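Local coordinates for motility protein B (Helicobacter pylori, PDB 3S0Y) that probably forms, together with MotA, the stator of the flagellar motor and may fasten the torque-generating machinery to the cell wall, at residues K90-N95 / F168-N173. Residues are numbered along the deposited sequence; the frame is centred on the assembly and turned at random.
Sequences KRVHIN and FSTDAN
His93 and Ser169 form a hydrogen-bonded antiparallel pair. His93 N donates to Ser169 O at 2.8 Å, and Ser169 N donates to His93 O at 3.1 Å. One step further along, a water bridges the two backbones: it accepts from Asp171 N and donates to Arg91 O. Another, 2.7 Å from His93 ND1, lies in the plane of the imidazole at its edge. It also binds Ser169 OG and donates to Asp171 OD1. Carboxylate and ring planes stand 68° apart, and the nearest approach is His93 CE1 to Asp171 OD2, 3.9 Å. Arg91 O lies above the ring centre. The two segments lie on adjacent strands 93-98 and 164-169 of the mixed sheet in the OmpA-like periplasmic domain. Beyond 164-169 the chain runs on through Asp171 into helix 174-186. Apolar contacts lie on the face of Ile94 and Phe168, across the sheet from His93 and Ser169. Helix 75-86 packs there through Ile85. Ile94 and Phe168, a non-hydrogen-bonded pair, lie side by side, with Ile94 CG1 4.2 Å from Phe168 CD1. With chi1 -175°, Val92 CG1 swings away from its N, toward Ser169 O (3.6 Å) and the edge of the phenyl ring, 4.4 Å from Phe168 CB.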
loop_
_atom_site.group_PDB
_atom_site.type_symbol
_atom_site.label_atom_id
_atom_site.label_comp_id
_atom_site.label_asym_id
_atom_site.label_seq_id
_atom_site.Cartn_x
_atom_site.Cartn_y
_atom_site.Cartn_z
ATOM N N LYS A 90 13.177 2.729 -14.997
ATOM C CA LYS A 90 12.031 1.843 -15.150
ATOM C C LYS A 90 12.011 0.751 -14.072
ATOM O O LYS A 90 10.979 0.096 -13.872
ATOM C CB LYS A 90 12.002 1.260 -16.573
ATOM C CG LYS A 90 11.885 2.348 -17.650
ATOM C CD LYS A 90 12.261 1.850 -19.040
ATOM C CE LYS A 90 12.499 3.010 -20.003
ATOM N NZ LYS A 90 13.861 3.607 -19.834
ATOM N N ARG A 91 13.145 0.587 -13.383
ATOM C CA ARG A 91 13.275 -0.224 -12.156
ATOM C C ARG A 91 12.307 0.168 -11.041
ATOM O O ARG A 91 11.906 -0.661 -10.222
ATOM C CB ARG A 91 14.676 -0.036 -11.533
ATOM C CG ARG A 91 15.594 -1.137 -11.792
ATOM C CD ARG A 91 16.834 -1.134 -10.940
ATOM N NE ARG A 91 17.580 0.113 -10.694
ATOM C CZ ARG A 91 18.254 0.834 -11.588
ATOM N NH1 ARG A 91 18.181 0.574 -12.892
ATOM N NH2 ARG A 91 18.973 1.884 -11.175
ATOM N N VAL A 92 12.022 1.454 -10.959
ATOM C CA VAL A 92 11.216 1.974 -9.866
ATOM C C VAL A 92 9.736 1.699 -10.086
ATOM O O VAL A 92 9.190 1.989 -11.150
ATOM C CB VAL A 92 11.424 3.458 -9.692
ATOM C CG1 VAL A 92 10.665 3.960 -8.448
ATOM C CG2 VAL A 92 12.920 3.742 -9.573
ATOM N N HIS A 93 9.077 1.155 -9.072
ATOM C CA HIS A 93 7.627 0.933 -9.138
ATOM C C HIS A 93 6.925 1.964 -8.277
ATOM O O HIS A 93 7.445 2.392 -7.245
ATOM C CB HIS A 93 7.263 -0.469 -8.664
ATOM C CG HIS A 93 7.860 -1.557 -9.515
ATOM N ND1 HIS A 93 8.527 -2.641 -8.983
ATOM C CD2 HIS A 93 7.906 -1.712 -10.859
ATOM C CE1 HIS A 93 8.946 -3.423 -9.963
ATOM N NE2 HIS A 93 8.595 -2.876 -11.111
ATOM N N ILE A 94 5.744 2.345 -8.732
ATOM C CA ILE A 94 5.001 3.426 -8.159
ATOM C C ILE A 94 3.624 2.897 -7.789
ATOM O O ILE A 94 2.853 2.464 -8.667
ATOM C CB ILE A 94 4.885 4.623 -9.138
ATOM C CG1 ILE A 94 6.298 5.080 -9.576
ATOM C CG2 ILE A 94 4.180 5.801 -8.435
ATOM C CD1 ILE A 94 6.409 5.315 -11.016
ATOM N N ASN A 95 3.303 2.967 -6.507
ATOM C CA ASN A 95 2.033 2.494 -5.995
ATOM C C ASN A 95 1.219 3.655 -5.441
ATOM O O ASN A 95 1.632 4.296 -4.471
ATOM C CB ASN A 95 2.293 1.435 -4.917
ATOM C CG ASN A 95 1.012 0.858 -4.315
ATOM O OD1 ASN A 95 0.800 0.925 -3.090
ATOM N ND2 ASN A 95 0.176 0.317 -5.151
ATOM N N PHE A 168 7.152 4.827 -3.638
ATOM C CA PHE A 168 8.203 4.568 -4.613
ATOM C C PHE A 168 9.143 3.516 -4.053
ATOM O O PHE A 168 9.655 3.693 -2.952
ATOM C CB PHE A 168 9.043 5.810 -4.835
ATOM C CG PHE A 168 8.286 6.962 -5.360
ATOM C CD1 PHE A 168 8.369 7.310 -6.694
ATOM C CD2 PHE A 168 7.513 7.728 -4.528
ATOM C CE1 PHE A 168 7.670 8.387 -7.174
ATOM C CE2 PHE A 168 6.829 8.813 -5.007
ATOM C CZ PHE A 168 6.900 9.128 -6.335
ATOM N N SER A 169 9.375 2.453 -4.805
ATOM C CA SER A 169 10.167 1.329 -4.324
ATOM C C SER A 169 10.731 0.531 -5.492
ATOM O O SER A 169 10.529 0.880 -6.655
ATOM C CB SER A 169 9.358 0.425 -3.398
ATOM O OG SER A 169 8.338 -0.282 -4.070
ATOM N N THR A 170 11.483 -0.519 -5.190
ATOM C CA THR A 170 11.898 -1.441 -6.249
ATOM C C THR A 170 11.745 -2.860 -5.757
ATOM O O THR A 170 11.506 -3.082 -4.566
ATOM C CB THR A 170 13.361 -1.263 -6.709
ATOM O OG1 THR A 170 14.254 -1.798 -5.726
ATOM C CG2 THR A 170 13.708 0.174 -6.967
ATOM N N ASP A 171 11.915 -3.828 -6.657
ATOM C CA ASP A 171 11.828 -5.225 -6.254
ATOM C C ASP A 171 13.222 -5.879 -6.180
ATOM O O ASP A 171 13.367 -7.050 -6.477
ATOM C CB ASP A 171 10.890 -6.006 -7.198
ATOM C CG ASP A 171 9.411 -5.862 -6.830
ATOM O OD1 ASP A 171 9.042 -5.178 -5.849
ATOM O OD2 ASP A 171 8.578 -6.438 -7.557
ATOM N N ALA A 172 14.222 -5.131 -5.727
ATOM C CA ALA A 172 15.574 -5.667 -5.530
ATOM C C ALA A 172 15.530 -7.005 -4.801
ATOM O O ALA A 172 14.777 -7.171 -3.838
ATOM C CB ALA A 172 16.437 -4.677 -4.734
ATOM N N ASN A 173 16.349 -7.942 -5.266
ATOM C CA ASN A 173 16.444 -9.262 -4.649
ATOM C C ASN A 173 17.855 -9.813 -4.495
ATOM O O ASN A 173 18.014 -11.014 -4.256
ATOM C CB ASN A 173 15.538 -10.253 -5.404
ATOM C CG ASN A 173 16.120 -10.705 -6.770
ATOM O OD1 ASN A 173 17.089 -10.139 -7.270
ATOM N ND2 ASN A 173 15.507 -11.729 -7.355
HETATM O O HOH W 1 12.337 -3.279 -9.490
HETATM O O HOH W 2 5.973 0.977 -4.930
HETATM O O HOH W 3 8.753 -2.501 -6.261
#